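Local coordinates for protein VAL-1 (Chlorella virus, PDB 3GNE) that catalyses the eliminative cleavage of alginate as a family 14 polysaccharide lyase with pH-dependent modes of action, at residues A[19-24]-A[59-64]; A[96-101]-A[210-215]; A[111-116]-A[130-135]; A[170-175]-A[202-207]. All blocks are in the same frame, centred on the assembly; numbering follows the deposited sequence. Where two conformers were deposited one is given.

Contact 1 of 4, residues A[19-24]-A[59-64]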
loop_
_atom_site.group_PDB
_atom_site.type_symbol
_atom_site.label_atom_id
_atom_site.label_comp_id
_atom_site.label_asym_id
_atom_site.label_seq_id
_atom_site.Cartn_x
_atom_site.Cartn_y
_atom_site.Cartn_z
ATOM N N TRP A 19 15.133 -7.075 4.514
ATOM C CA TRP A 19 13.689 -6.974 4.305
ATOM C C TRP A 19 13.020 -8.345 4.173
ATOM O O TRP A 19 11.767 -8.412 4.296
ATOM C CB TRP A 19 13.358 -6.131 3.046
ATOM C CG TRP A 19 13.328 -4.676 3.409
ATOM C CD1 TRP A 19 14.221 -3.996 4.196
ATOM C CD2 TRP A 19 12.354 -3.718 3.008
ATOM N NE1 TRP A 19 13.854 -2.668 4.312
ATOM C CE2 TRP A 19 12.698 -2.483 3.580
ATOM C CE3 TRP A 19 11.193 -3.806 2.208
ATOM C CZ2 TRP A 19 11.945 -1.328 3.379
ATOM C CZ3 TRP A 19 10.445 -2.648 2.016
ATOM C CH2 TRP A 19 10.819 -1.414 2.610
ATOM N N ASN A 20 13.771 -9.421 3.898
ATOM C CA ASN A 20 13.135 -10.751 3.768
ATOM C C ASN A 20 12.012 -10.702 2.715
ATOM O O ASN A 20 10.854 -11.059 2.971
ATOM C CB ASN A 20 12.610 -11.232 5.099
ATOM C CG ASN A 20 13.651 -11.075 6.223
ATOM O OD1 ASN A 20 13.399 -10.435 7.258
ATOM N ND2 ASN A 20 14.773 -11.702 5.983
ATOM N N VAL A 21 12.404 -10.239 1.531
ATOM C CA VAL A 21 11.437 -10.119 0.424
ATOM C C VAL A 21 11.134 -11.485 -0.145
ATOM O O VAL A 21 12.050 -12.276 -0.366
ATOM C CB VAL A 21 12.010 -9.234 -0.673
ATOM C CG1 VAL A 21 11.140 -9.251 -1.918
ATOM C CG2 VAL A 21 12.104 -7.777 -0.149
ATOM N N ASP A 22 9.848 -11.727 -0.357
ATOM C CA ASP A 22 9.432 -13.017 -0.920
ATOM C C ASP A 22 8.290 -12.744 -1.916
ATOM O O ASP A 22 7.755 -11.622 -1.974
ATOM C CB ASP A 22 8.980 -13.959 0.188
ATOM C CG ASP A 22 9.033 -15.438 -0.140
ATOM O OD1 ASP A 22 9.552 -15.859 -1.198
ATOM O OD2 ASP A 22 8.549 -16.238 0.728
ATOM N N GLY A 23 7.920 -13.748 -2.677
ATOM C CA GLY A 23 6.741 -13.605 -3.533
ATOM C C GLY A 23 6.895 -12.529 -4.590
ATOM O O GLY A 23 5.890 -11.859 -4.933
ATOM N N VAL A 24 8.072 -12.330 -5.133
ATOM C CA VAL A 24 8.248 -11.253 -6.155
ATOM C C VAL A 24 7.598 -11.687 -7.452
ATOM O O VAL A 24 7.974 -12.707 -8.045
ATOM C CB VAL A 24 9.727 -10.963 -6.359
ATOM C CG1 VAL A 24 9.919 -9.803 -7.360
ATOM C CG2 VAL A 24 10.435 -10.619 -5.036
ATOM N N PHE A 59 3.890 -4.911 -10.685
ATOM C CA PHE A 59 4.770 -5.905 -10.056
ATOM C C PHE A 59 4.351 -5.987 -8.596
ATOM O O PHE A 59 3.684 -5.076 -8.094
ATOM C CB PHE A 59 6.268 -5.605 -10.200
ATOM C CG PHE A 59 6.792 -4.423 -9.382
ATOM C CD1 PHE A 59 7.564 -4.689 -8.254
ATOM C CD2 PHE A 59 6.533 -3.101 -9.717
ATOM C CE1 PHE A 59 8.089 -3.672 -7.461
ATOM C CE2 PHE A 59 7.050 -2.056 -8.943
ATOM C CZ PHE A 59 7.813 -2.357 -7.833
ATOM N N SER A 60 4.784 -7.071 -7.958
ATOM C CA SER A 60 4.429 -7.251 -6.546
ATOM C C SER A 60 5.571 -7.922 -5.807
ATOM O O SER A 60 6.406 -8.572 -6.397
ATOM C CB SER A 60 3.138 -8.089 -6.446
ATOM O OG SER A 60 3.373 -9.400 -6.886
ATOM N N PHE A 61 5.491 -7.761 -4.466
ATOM C CA PHE A 61 6.371 -8.542 -3.575
ATOM C C PHE A 61 5.825 -8.384 -2.162
ATOM O O PHE A 61 5.088 -7.459 -1.889
ATOM C CB PHE A 61 7.843 -8.093 -3.637
ATOM C CG PHE A 61 8.114 -6.677 -3.195
ATOM C CD1 PHE A 61 8.455 -6.441 -1.845
ATOM C CD2 PHE A 61 8.107 -5.612 -4.082
ATOM C CE1 PHE A 61 8.767 -5.170 -1.416
ATOM C CE2 PHE A 61 8.369 -4.303 -3.667
ATOM C CZ PHE A 61 8.706 -4.122 -2.324
ATOM N N SER A 62 6.229 -9.299 -1.264
ATOM C CA SER A 62 5.956 -9.043 0.152
ATOM C C SER A 62 7.297 -8.950 0.877
ATOM O O SER A 62 8.332 -9.357 0.343
ATOM C CB SER A 62 5.097 -10.152 0.756
ATOM O OG SER A 62 5.772 -11.411 0.651
ATOM N N ALA A 63 7.222 -8.414 2.099
ATOM C CA ALA A 63 8.417 -8.314 2.911
ATOM C C ALA A 63 8.007 -8.327 4.368
ATOM O O ALA A 63 6.970 -7.767 4.746
ATOM C CB ALA A 63 9.194 -7.046 2.616
ATOM N N VAL A 64 8.839 -8.904 5.204
ATOM C CA VAL A 64 8.668 -8.854 6.673
ATOM C C VAL A 64 10.010 -8.384 7.223
ATOM O O VAL A 64 10.847 -9.194 7.635
ATOM C CB VAL A 64 8.227 -10.206 7.251
ATOM C CG1 VAL A 64 7.919 -10.066 8.722
ATOM C CG2 VAL A 64 6.956 -10.770 6.556
#
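Asp-22 and Ser-62 face each other as an antiparallel hydrogen-bonded pair, and their two backbone bonds carry the contact. Asp-22 N donates to Ser-62 O at 2.9 Å, approaching from above the carbonyl plane. The return bond is straighter: Ser-62 N meets Asp-22 O at 2.9 Å, with 173° at the hydrogen and nearly along the C=O axis. Beyond Val-21, at the loop end of the pairing, Val-64 N makes a weak bond to Trp-19 O (3.1 Å). On the face that carries Phe-61, the two valines reach it with different branches. Val-21, with CG1 anti to the backbone N (chi1 171°), crosses the Phe-61 side chain obliquely and brings CG1 to 3.9 Å from Phe-61 CD1, whereas Val-24 lies alongside and rests CG2 on Phe-61 CB at 3.9 Å. Val-24 can do so because Gly-23, with phi at +63°, breaks the alternation and brings it abreast of Phe-61. There Val-24 CA approaches Ser-60 O at 3.3 Å in a CA-H...O contact. Ala-63 CB packs against Trp-19 CE3 at 3.8 Å, and the indole is anchored through NE1 to Ser-5 OG. Strand 21-25 is an outermost strand of the seven-stranded sheet of this jelly-roll sandwich; strand 59-63 pairs on its other side with strand 212-221, whose Trp-217 meets the Phe-61 ring, while Trp-19 reaches Phe-238 and Met-240 of strand 231-241 in the other sheet.

Contact 2 of 4, residues A[96-101]-A[210-215]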
loop_
_atom_site.group_PDB
_atom_site.type_symbol
_atom_site.label_atom_id
_atom_site.label_comp_id
_atom_site.label_asym_id
_atom_site.label_seq_id
_atom_site.Cartn_x
_atom_site.Cartn_y
_atom_site.Cartn_z
ATOM N N THR A 96 0.299 -2.238 4.243
ATOM C CA THR A 96 0.555 -3.154 5.338
ATOM C C THR A 96 -0.618 -4.070 5.556
ATOM O O THR A 96 -1.754 -3.661 5.414
ATOM C CB THR A 96 0.816 -2.267 6.585
ATOM O OG1 THR A 96 1.397 -2.991 7.630
ATOM C CG2 THR A 96 -0.530 -1.761 7.044
ATOM N N PHE A 97 -0.313 -5.335 5.891
ATOM C CA PHE A 97 -1.344 -6.305 6.268
ATOM C C PHE A 97 -1.213 -6.638 7.749
ATOM O O PHE A 97 -0.094 -6.618 8.269
ATOM C CB PHE A 97 -1.221 -7.589 5.425
ATOM C CG PHE A 97 -1.941 -7.418 4.067
ATOM C CD1 PHE A 97 -1.469 -6.526 3.116
ATOM C CD2 PHE A 97 -3.082 -8.172 3.776
ATOM C CE1 PHE A 97 -2.114 -6.402 1.876
ATOM C CE2 PHE A 97 -3.758 -8.051 2.569
ATOM C CZ PHE A 97 -3.269 -7.150 1.638
ATOM N N ILE A 98 -2.374 -6.871 8.362
ATOM C CA ILE A 98 -2.546 -7.133 9.782
ATOM C C ILE A 98 -2.956 -8.588 9.975
ATOM O O ILE A 98 -3.867 -9.003 9.251
ATOM C CB ILE A 98 -3.696 -6.301 10.381
ATOM C CG1 ILE A 98 -3.478 -4.794 10.341
ATOM C CG2 ILE A 98 -3.937 -6.712 11.832
ATOM C CD1 ILE A 98 -1.993 -4.532 10.499
ATOM N N GLY A 99 -2.353 -9.313 10.904
ATOM C CA GLY A 99 -2.909 -10.645 11.230
ATOM C C GLY A 99 -2.647 -11.616 10.077
ATOM O O GLY A 99 -1.590 -11.602 9.424
ATOM N N HIS A 100 -3.622 -12.462 9.837
ATOM C CA HIS A 100 -3.579 -13.405 8.698
ATOM C C HIS A 100 -4.984 -13.538 8.143
ATOM O O HIS A 100 -5.947 -13.105 8.827
ATOM C CB HIS A 100 -3.012 -14.781 9.130
ATOM C CG HIS A 100 -3.900 -15.502 10.096
ATOM N ND1 HIS A 100 -4.851 -16.417 9.705
ATOM C CD2 HIS A 100 -3.953 -15.385 11.448
ATOM C CE1 HIS A 100 -5.437 -16.853 10.835
ATOM N NE2 HIS A 100 -4.910 -16.243 11.892
ATOM N N GLY A 101 -5.148 -14.091 6.972
ATOM C CA GLY A 101 -6.491 -14.239 6.400
ATOM C C GLY A 101 -6.676 -13.181 5.338
ATOM O O GLY A 101 -5.993 -12.148 5.310
ATOM N N LEU A 210 -2.844 -10.776 16.903
ATOM C CA LEU A 210 -2.969 -10.437 15.464
ATOM C C LEU A 210 -2.469 -9.025 15.279
ATOM O O LEU A 210 -3.190 -8.072 15.637
ATOM C CB LEU A 210 -4.435 -10.555 15.102
ATOM C CG LEU A 210 -4.995 -11.995 15.130
ATOM C CD1 LEU A 210 -6.531 -11.968 15.017
ATOM C CD2 LEU A 210 -4.367 -12.902 14.070
ATOM N N LEU A 211 -1.254 -8.844 14.799
ATOM C CA LEU A 211 -0.605 -7.539 14.760
ATOM C C LEU A 211 -0.149 -7.313 13.330
ATOM O O LEU A 211 -0.465 -8.115 12.415
ATOM C CB LEU A 211 0.569 -7.526 15.747
ATOM C CG LEU A 211 0.199 -7.866 17.194
ATOM C CD1 LEU A 211 1.485 -8.007 17.975
ATOM C CD2 LEU A 211 -0.709 -6.770 17.757
ATOM N N ILE A 212 0.594 -6.222 13.120
ATOM C CA ILE A 212 1.087 -6.011 11.743
ATOM C C ILE A 212 1.986 -7.168 11.335
ATOM O O ILE A 212 2.877 -7.530 12.125
ATOM C CB ILE A 212 1.810 -4.672 11.704
ATOM C CG1 ILE A 212 0.851 -3.531 12.020
ATOM C CG2 ILE A 212 2.480 -4.496 10.342
ATOM C CD1 ILE A 212 1.482 -2.191 12.372
ATOM N N SER A 213 1.721 -7.740 10.175
ATOM C CA SER A 213 2.432 -8.999 9.813
ATOM C C SER A 213 3.242 -8.884 8.582
ATOM O O SER A 213 4.168 -9.670 8.457
ATOM C CB SER A 213 1.414 -10.137 9.731
ATOM O OG SER A 213 0.410 -9.840 8.782
ATOM N N ARG A 214 2.971 -7.970 7.638
ATOM C CA ARG A 214 3.859 -7.849 6.486
ATOM C C ARG A 214 3.643 -6.537 5.766
ATOM O O ARG A 214 2.594 -5.897 5.916
ATOM C CB ARG A 214 3.686 -8.974 5.429
ATOM C CG ARG A 214 2.367 -8.888 4.634
ATOM C CD ARG A 214 2.343 -10.031 3.614
ATOM N NE ARG A 214 1.284 -9.968 2.604
ATOM C CZ ARG A 214 0.024 -10.374 2.768
ATOM N NH1 ARG A 214 -0.355 -10.840 3.987
ATOM N NH2 ARG A 214 -0.813 -10.279 1.753
ATOM N N PHE A 215 4.631 -6.153 4.982
ATOM C CA PHE A 215 4.464 -5.196 3.902
ATOM C C PHE A 215 4.099 -5.944 2.638
ATOM O O PHE A 215 4.729 -6.959 2.317
ATOM C CB PHE A 215 5.790 -4.457 3.665
ATOM C CG PHE A 215 5.723 -3.380 2.580
ATOM C CD1 PHE A 215 4.874 -2.278 2.715
ATOM C CD2 PHE A 215 6.542 -3.534 1.446
ATOM C CE1 PHE A 215 4.851 -1.280 1.728
ATOM C CE2 PHE A 215 6.515 -2.508 0.499
ATOM C CZ PHE A 215 5.698 -1.395 0.629
#
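Ser-213 OG donates to Gly-99 O at 2.7 Å, in the carbonyl plane and on a lone pair, and Gly-99 N in turn binds Leu-211 O at 2.7 Å. Between Gly-99 and Thr-96 the pairing is irregular. Phe-97 N gives a nearly straight bond to Arg-214 O (3.0 Å), while Phe-97 O takes Ser-213 N at 2.9 Å and, weakly, Arg-214 N at 3.4 Å. Two residues thus face one: this is a classic beta bulge, set where strands 91-99 and 212-221 run antiparallel in the seven-stranded sheet of the jelly roll. From the bulge itself, the side chain of Arg-214, extended from CG to NE, runs alongside Phe-97 and lays its guanidinium flat on one face of the ring in a cation-pi stack, CZ lying 4.1 Å from the ring centroid with the planes 23° apart. NH2 sits over the ring centre, and a salt bridge from NE to Asp-216 steadies the group. On the other face of the sheet, Ile-98 is twisted to a chi2 of -33° and presses CD1 to a tight 3.4 Å from Ile-212 CG1. The other branch of Ile-212, CG2, lies 3.3 Å from Thr-96 OG1, the two side chains crossing at about a right angle.

Contact 3 of 4, residues A[111-116]-A[130-135]. With FLC (citrate anion), chain C.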
loop_
_atom_site.group_PDB
_atom_site.type_symbol
_atom_site.label_atom_id
_atom_site.label_comp_id
_atom_site.label_asym_id
_atom_site.label_seq_id
_atom_site.Cartn_x
_atom_site.Cartn_y
_atom_site.Cartn_z
ATOM N N THR A 111 -9.631 -12.460 10.922
ATOM C CA THR A 111 -8.293 -12.357 11.480
ATOM C C THR A 111 -7.405 -11.391 10.749
ATOM O O THR A 111 -6.292 -11.143 11.229
ATOM C CB THR A 111 -7.651 -13.770 11.471
ATOM O OG1 THR A 111 -7.895 -14.348 10.164
ATOM C CG2 THR A 111 -8.319 -14.676 12.461
ATOM N N GLY A 112 -7.869 -10.813 9.634
ATOM C CA GLY A 112 -6.985 -10.071 8.765
ATOM C C GLY A 112 -7.501 -8.704 8.437
ATOM O O GLY A 112 -8.714 -8.490 8.337
ATOM N N ALA A 113 -6.603 -7.763 8.199
ATOM C CA ALA A 113 -6.959 -6.429 7.710
ATOM C C ALA A 113 -5.825 -5.920 6.850
ATOM O O ALA A 113 -4.713 -6.452 6.858
ATOM C CB ALA A 113 -7.153 -5.450 8.878
ATOM N N SER A 114 -6.099 -4.853 6.094
ATOM C CA SER A 114 -5.003 -4.275 5.302
ATOM C C SER A 114 -5.216 -2.753 5.180
ATOM O O SER A 114 -6.351 -2.239 5.236
ATOM C CB SER A 114 -4.846 -4.894 3.903
ATOM O OG SER A 114 -6.065 -4.630 3.184
ATOM N N ASN A 115 -4.059 -2.087 5.020
ATOM C CA ASN A 115 -3.978 -0.622 4.942
ATOM C C ASN A 115 -3.129 -0.286 3.734
ATOM O O ASN A 115 -1.915 -0.512 3.820
ATOM C CB ASN A 115 -3.326 -0.086 6.233
ATOM C CG ASN A 115 -3.524 1.402 6.395
ATOM O OD1 ASN A 115 -4.466 1.933 5.780
ATOM N ND2 ASN A 115 -2.664 2.051 7.166
ATOM N N ARG A 116 -3.735 0.178 2.643
ATOM C CA ARG A 116 -2.979 0.372 1.421
ATOM C C ARG A 116 -3.137 1.785 0.890
ATOM O O ARG A 116 -4.112 2.468 1.158
ATOM C CB ARG A 116 -3.455 -0.584 0.334
ATOM C CG ARG A 116 -2.964 -2.016 0.572
ATOM C CD ARG A 116 -3.352 -2.942 -0.612
ATOM N NE ARG A 116 -4.835 -3.159 -0.509
ATOM C CZ ARG A 116 -5.562 -3.794 -1.423
ATOM N NH1 ARG A 116 -4.973 -4.252 -2.550
ATOM N NH2 ARG A 116 -6.883 -3.996 -1.273
ATOM N N TYR A 130 -9.136 -2.545 4.131
ATOM C CA TYR A 130 -10.024 -3.693 4.291
ATOM C C TYR A 130 -10.003 -4.021 5.787
ATOM O O TYR A 130 -8.943 -4.496 6.271
ATOM C CB TYR A 130 -9.539 -4.915 3.525
ATOM C CG TYR A 130 -10.058 -5.082 2.105
ATOM C CD1 TYR A 130 -9.714 -4.187 1.080
ATOM C CD2 TYR A 130 -10.830 -6.187 1.771
ATOM C CE1 TYR A 130 -10.191 -4.384 -0.226
ATOM C CE2 TYR A 130 -11.304 -6.360 0.481
ATOM C CZ TYR A 130 -10.979 -5.467 -0.509
ATOM O OH TYR A 130 -11.472 -5.713 -1.782
ATOM N N PRO A 131 -11.078 -3.756 6.503
ATOM C CA PRO A 131 -11.103 -4.105 7.938
ATOM C C PRO A 131 -11.543 -5.544 8.160
ATOM O O PRO A 131 -12.048 -6.177 7.228
ATOM C CB PRO A 131 -12.171 -3.112 8.473
ATOM C CG PRO A 131 -13.163 -3.049 7.312
ATOM C CD PRO A 131 -12.330 -3.120 6.050
ATOM N N PRO A 132 -11.339 -6.072 9.375
ATOM C CA PRO A 132 -11.716 -7.460 9.622
ATOM C C PRO A 132 -13.214 -7.702 9.660
ATOM O O PRO A 132 -13.981 -6.847 10.111
ATOM C CB PRO A 132 -11.110 -7.703 11.043
ATOM C CG PRO A 132 -10.009 -6.699 11.187
ATOM C CD PRO A 132 -10.631 -5.456 10.528
ATOM N N SER A 133 -13.606 -8.912 9.256
ATOM C CA SER A 133 -15.018 -9.203 9.487
ATOM C C SER A 133 -15.266 -9.414 10.977
ATOM O O SER A 133 -14.404 -9.741 11.782
ATOM C CB SER A 133 -15.478 -10.456 8.738
ATOM O OG SER A 133 -14.415 -11.375 8.834
ATOM N N ASP A 134 -16.524 -9.132 11.297
ATOM C CA ASP A 134 -17.047 -9.402 12.640
ATOM C C ASP A 134 -16.241 -8.666 13.668
ATOM O O ASP A 134 -15.929 -9.241 14.726
ATOM C CB ASP A 134 -17.001 -10.917 12.883
ATOM C CG ASP A 134 -17.603 -11.624 11.680
ATOM O OD1 ASP A 134 -18.108 -10.961 10.735
ATOM O OD2 ASP A 134 -17.594 -12.861 11.594
ATOM N N LEU A 135 -15.868 -7.429 13.414
ATOM C CA LEU A 135 -15.099 -6.641 14.398
ATOM C C LEU A 135 -15.719 -5.274 14.439
ATOM O O LEU A 135 -15.895 -4.618 13.395
ATOM C CB LEU A 135 -13.647 -6.571 13.960
ATOM C CG LEU A 135 -12.751 -5.802 14.928
ATOM C CD1 LEU A 135 -12.804 -6.413 16.331
ATOM C CD2 LEU A 135 -11.327 -5.758 14.380
HETATM C CAC FLC C . -7.969 -5.525 -4.258
HETATM C CA FLC C . -9.047 -6.020 -5.203
HETATM C CB FLC C . -9.741 -4.831 -5.880
HETATM C CBC FLC C . -10.382 -4.007 -4.766
HETATM C CG FLC C . -10.822 -5.370 -6.812
HETATM C CGC FLC C . -11.615 -4.285 -7.557
HETATM O OA1 FLC C . -7.005 -4.937 -4.721
HETATM O OA2 FLC C . -8.127 -5.739 -3.070
HETATM O OB1 FLC C . -9.847 -2.913 -4.499
HETATM O OB2 FLC C . -11.362 -4.492 -4.146
HETATM O OG1 FLC C . -11.603 -3.135 -7.128
HETATM O OG2 FLC C . -12.286 -4.665 -8.559
HETATM O OHB FLC C . -8.783 -4.109 -6.632
HETATM O O HOH W 1 -10.667 -8.593 6.273
#
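The Tyr-130 ring and the Arg-116 guanidinium cross obliquely, their planes 59° apart, and both turn their edges to the same citrate. Tyr-130 CE1 lies at the guanidinium edge, 3.5 Å from Arg-116 NH2, beside a citrate carboxylate near the same plane. That carboxylate is gripped by two bonds, Arg-116 NH2 to OA2 at 2.8 Å and Arg-116 NH1 to OA1 at 3.1 Å, an arrangement reached by a bend at chi3 (-72°). A second carboxylate meets the edge of the phenol, where Tyr-130 OH donates to OB2 at 2.7 Å. Tyr-106 N also bonds to this hydroxyl, and His-108 stacks on the ring. The citrate probably comes from the crystallisation liquor, but Lys-92, Tyr-128 and His-147 also bind it, consistent with a pocket for the acidic alginate chain on this sheet of the jelly roll. In the backbone, Ser-114 and Tyr-130 form an antiparallel hydrogen-bonded pair, with Ser-114 N 2.9 Å from Tyr-130 O and Tyr-130 N 3.0 Å from Ser-114 O. Ser-114 OG touches Tyr-130 CB and is itself bound to Ala-103 O. Past the end of strand 125-130, the chain runs on extended through two prolines, and Pro-132 CD packs on Ala-113 CB at 3.8 Å.

Contact 4 of 4, residues A[170-175]-A[202-207]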
loop_
_atom_site.group_PDB
_atom_site.type_symbol
_atom_site.label_atom_id
_atom_site.label_comp_id
_atom_site.label_asym_id
_atom_site.label_seq_id
_atom_site.Cartn_x
_atom_site.Cartn_y
_atom_site.Cartn_z
ATOM N N ILE A 170 2.849 5.540 4.282
ATOM C CA ILE A 170 1.623 5.064 4.884
ATOM C C ILE A 170 1.976 4.501 6.267
ATOM O O ILE A 170 2.805 3.571 6.346
ATOM C CB ILE A 170 0.852 4.024 4.033
ATOM C CG1 ILE A 170 -0.470 3.619 4.679
ATOM C CG2 ILE A 170 1.683 2.817 3.628
ATOM C CD1 ILE A 170 -1.480 2.998 3.724
ATOM N N GLY A 171 1.324 5.045 7.286
ATOM C CA GLY A 171 1.531 4.597 8.659
ATOM C C GLY A 171 0.352 3.776 9.146
ATOM O O GLY A 171 -0.806 4.020 8.789
ATOM N N THR A 172 0.692 2.789 9.967
ATOM C CA THR A 172 -0.322 1.910 10.543
ATOM C C THR A 172 -0.040 1.737 12.017
ATOM O O THR A 172 1.094 1.356 12.334
ATOM C CB THR A 172 -0.300 0.514 9.874
ATOM O OG1 THR A 172 -0.415 0.670 8.463
ATOM C CG2 THR A 172 -1.509 -0.268 10.307
ATOM N N LYS A 173 -0.996 1.992 12.902
ATOM C CA LYS A 173 -0.758 1.800 14.338
ATOM C C LYS A 173 -1.890 0.946 14.890
ATOM O O LYS A 173 -3.071 1.298 14.778
ATOM C CB LYS A 173 -0.739 3.160 15.057
ATOM C CG LYS A 173 -0.584 2.989 16.581
ATOM C CD LYS A 173 -0.443 4.351 17.252
ATOM C CE LYS A 173 0.007 4.066 18.693
ATOM N NZ LYS A 173 -1.088 3.563 19.549
ATOM N N MET A 174 -1.503 -0.198 15.452
ATOM C CA MET A 174 -2.517 -1.095 15.992
ATOM C C MET A 174 -3.321 -0.424 17.109
ATOM O O MET A 174 -2.808 0.385 17.863
ATOM C CB MET A 174 -1.881 -2.383 16.553
ATOM C CG MET A 174 -1.362 -3.330 15.477
ATOM S SD MET A 174 -2.658 -4.100 14.485
ATOM C CE MET A 174 -3.896 -4.481 15.718
ATOM N N ASN A 175 -4.593 -0.860 17.155
ATOM C CA ASN A 175 -5.316 -0.543 18.386
ATOM C C ASN A 175 -4.691 -1.269 19.569
ATOM O O ASN A 175 -3.935 -2.262 19.421
ATOM C CB ASN A 175 -6.755 -1.028 18.272
ATOM C CG ASN A 175 -6.851 -2.510 17.887
ATOM O OD1 ASN A 175 -6.684 -2.868 16.707
ATOM N ND2 ASN A 175 -7.079 -3.400 18.887
ATOM N N ILE A 202 -9.602 3.338 14.864
ATOM C CA ILE A 202 -9.753 2.113 14.075
ATOM C C ILE A 202 -9.543 0.880 14.917
ATOM O O ILE A 202 -8.635 0.852 15.757
ATOM C CB ILE A 202 -8.645 2.075 12.994
ATOM C CG1 ILE A 202 -8.707 3.314 12.082
ATOM C CG2 ILE A 202 -8.755 0.795 12.206
ATOM C CD1 ILE A 202 -7.511 3.449 11.182
ATOM N N ASN A 203 -10.360 -0.139 14.741
ATOM C CA ASN A 203 -10.013 -1.486 15.237
ATOM C C ASN A 203 -9.287 -2.244 14.117
ATOM O O ASN A 203 -9.905 -2.600 13.114
ATOM C CB ASN A 203 -11.221 -2.254 15.727
ATOM C CG ASN A 203 -11.550 -2.121 17.202
ATOM O OD1 ASN A 203 -12.662 -2.519 17.576
ATOM N ND2 ASN A 203 -10.668 -1.609 18.019
ATOM N N TRP A 204 -7.997 -2.495 14.302
ATOM C CA TRP A 204 -7.247 -3.240 13.283
ATOM C C TRP A 204 -7.307 -4.729 13.478
ATOM O O TRP A 204 -7.134 -5.475 12.490
ATOM C CB TRP A 204 -5.800 -2.770 13.297
ATOM C CG TRP A 204 -5.543 -1.483 12.588
ATOM C CD1 TRP A 204 -5.080 -0.314 13.095
ATOM C CD2 TRP A 204 -5.755 -1.251 11.152
ATOM N NE1 TRP A 204 -4.979 0.623 12.102
ATOM C CE2 TRP A 204 -5.387 0.081 10.908
ATOM C CE3 TRP A 204 -6.211 -2.055 10.116
ATOM C CZ2 TRP A 204 -5.452 0.672 9.649
ATOM C CZ3 TRP A 204 -6.293 -1.510 8.842
ATOM C CH2 TRP A 204 -5.914 -0.170 8.641
ATOM N N SER A 205 -7.536 -5.242 14.705
ATOM C CA SER A 205 -7.646 -6.688 14.845
ATOM C C SER A 205 -8.444 -6.958 16.117
ATOM O O SER A 205 -8.614 -6.134 16.971
ATOM C CB SER A 205 -6.290 -7.431 14.903
ATOM O OG SER A 205 -5.733 -7.324 16.226
ATOM N N ARG A 206 -8.861 -8.247 16.155
ATOM C CA ARG A 206 -9.713 -8.660 17.276
ATOM C C ARG A 206 -8.970 -9.206 18.483
ATOM O O ARG A 206 -9.619 -9.452 19.512
ATOM C CB ARG A 206 -10.679 -9.724 16.723
ATOM C CG ARG A 206 -9.945 -11.052 16.512
ATOM C CD ARG A 206 -10.933 -12.188 16.635
ATOM N NE ARG A 206 -12.167 -11.994 15.917
ATOM C CZ ARG A 206 -13.425 -12.064 16.316
ATOM N NH1 ARG A 206 -13.797 -12.344 17.567
ATOM N NH2 ARG A 206 -14.372 -11.839 15.413
ATOM N N SER A 207 -7.656 -9.410 18.398
ATOM C CA SER A 207 -6.981 -9.992 19.549
ATOM C C SER A 207 -5.492 -9.674 19.455
ATOM O O SER A 207 -4.952 -9.367 18.400
ATOM C CB SER A 207 -7.335 -11.482 19.597
ATOM O OG SER A 207 -6.946 -12.124 18.421
#
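Trp-204 lies with its indole across Thr-172, whose CG2, anti to the backbone N, sits over one face in a CH-pi contact 4.2 Å from the centroid of the five-membered ring. Ile-202 CG2 covers the opposite face, so the ring is held between a methyl of each segment. At its edge, Trp-204 CD1 comes to 3.1 Å from Lys-173 O, while NE1 bonds to Glu-187 O. In the jelly-roll sandwich, this places the loop after strand 195-202 against the end of strand 166-173, with the indole touching Ile-98 and Ala-113 of the facing sheet. Asn-175 fixes the loop's backbone: with CG in the crowded position (chi1 53°), its OD1 accepts two amides. Trp-204 N donates to Asn-175 OD1 at 2.8 Å from above the carboxamide plane; Ser-205 N donates to Asn-175 OD1 at 3.2 Å in the plane, on a lone pair. Met-174 points its CB away from the loop, but bends at chi2 (-69°) and chi3 (-41°) bring its end back. Its CE reaches 3.5 Å from Trp-204 CB and 3.4 Å from Ser-205 OG, and its SD makes an oblique Met-aromatic contact with the five-membered ring of Trp-204. Ser-205 OG is also bonded to Leu-210 O.

From the N terminus, contact 1 closes first, joining strand 21-25 to strand 59-63 across 34 intervening residues. Contact 2 opens at 96-101 and closes at 210-215; contacts 3 and 4 are nested in its loop, one after the other and without crossing. Contacts 1, 2 and 3 follow one another across the same seven-stranded sheet: Ala-63 O meets Phe-215 N between contacts 1 and 2, and Ile-98 N meets Ala-113 O between contacts 2 and 3. Contact 4 belongs to the other sheet and its loop, and meets contact 3 across the two layers where Asn-115 ND2 bonds to Thr-172 OG1. The centres of contacts 2, 3 and 4 lie about 9 Å from one another.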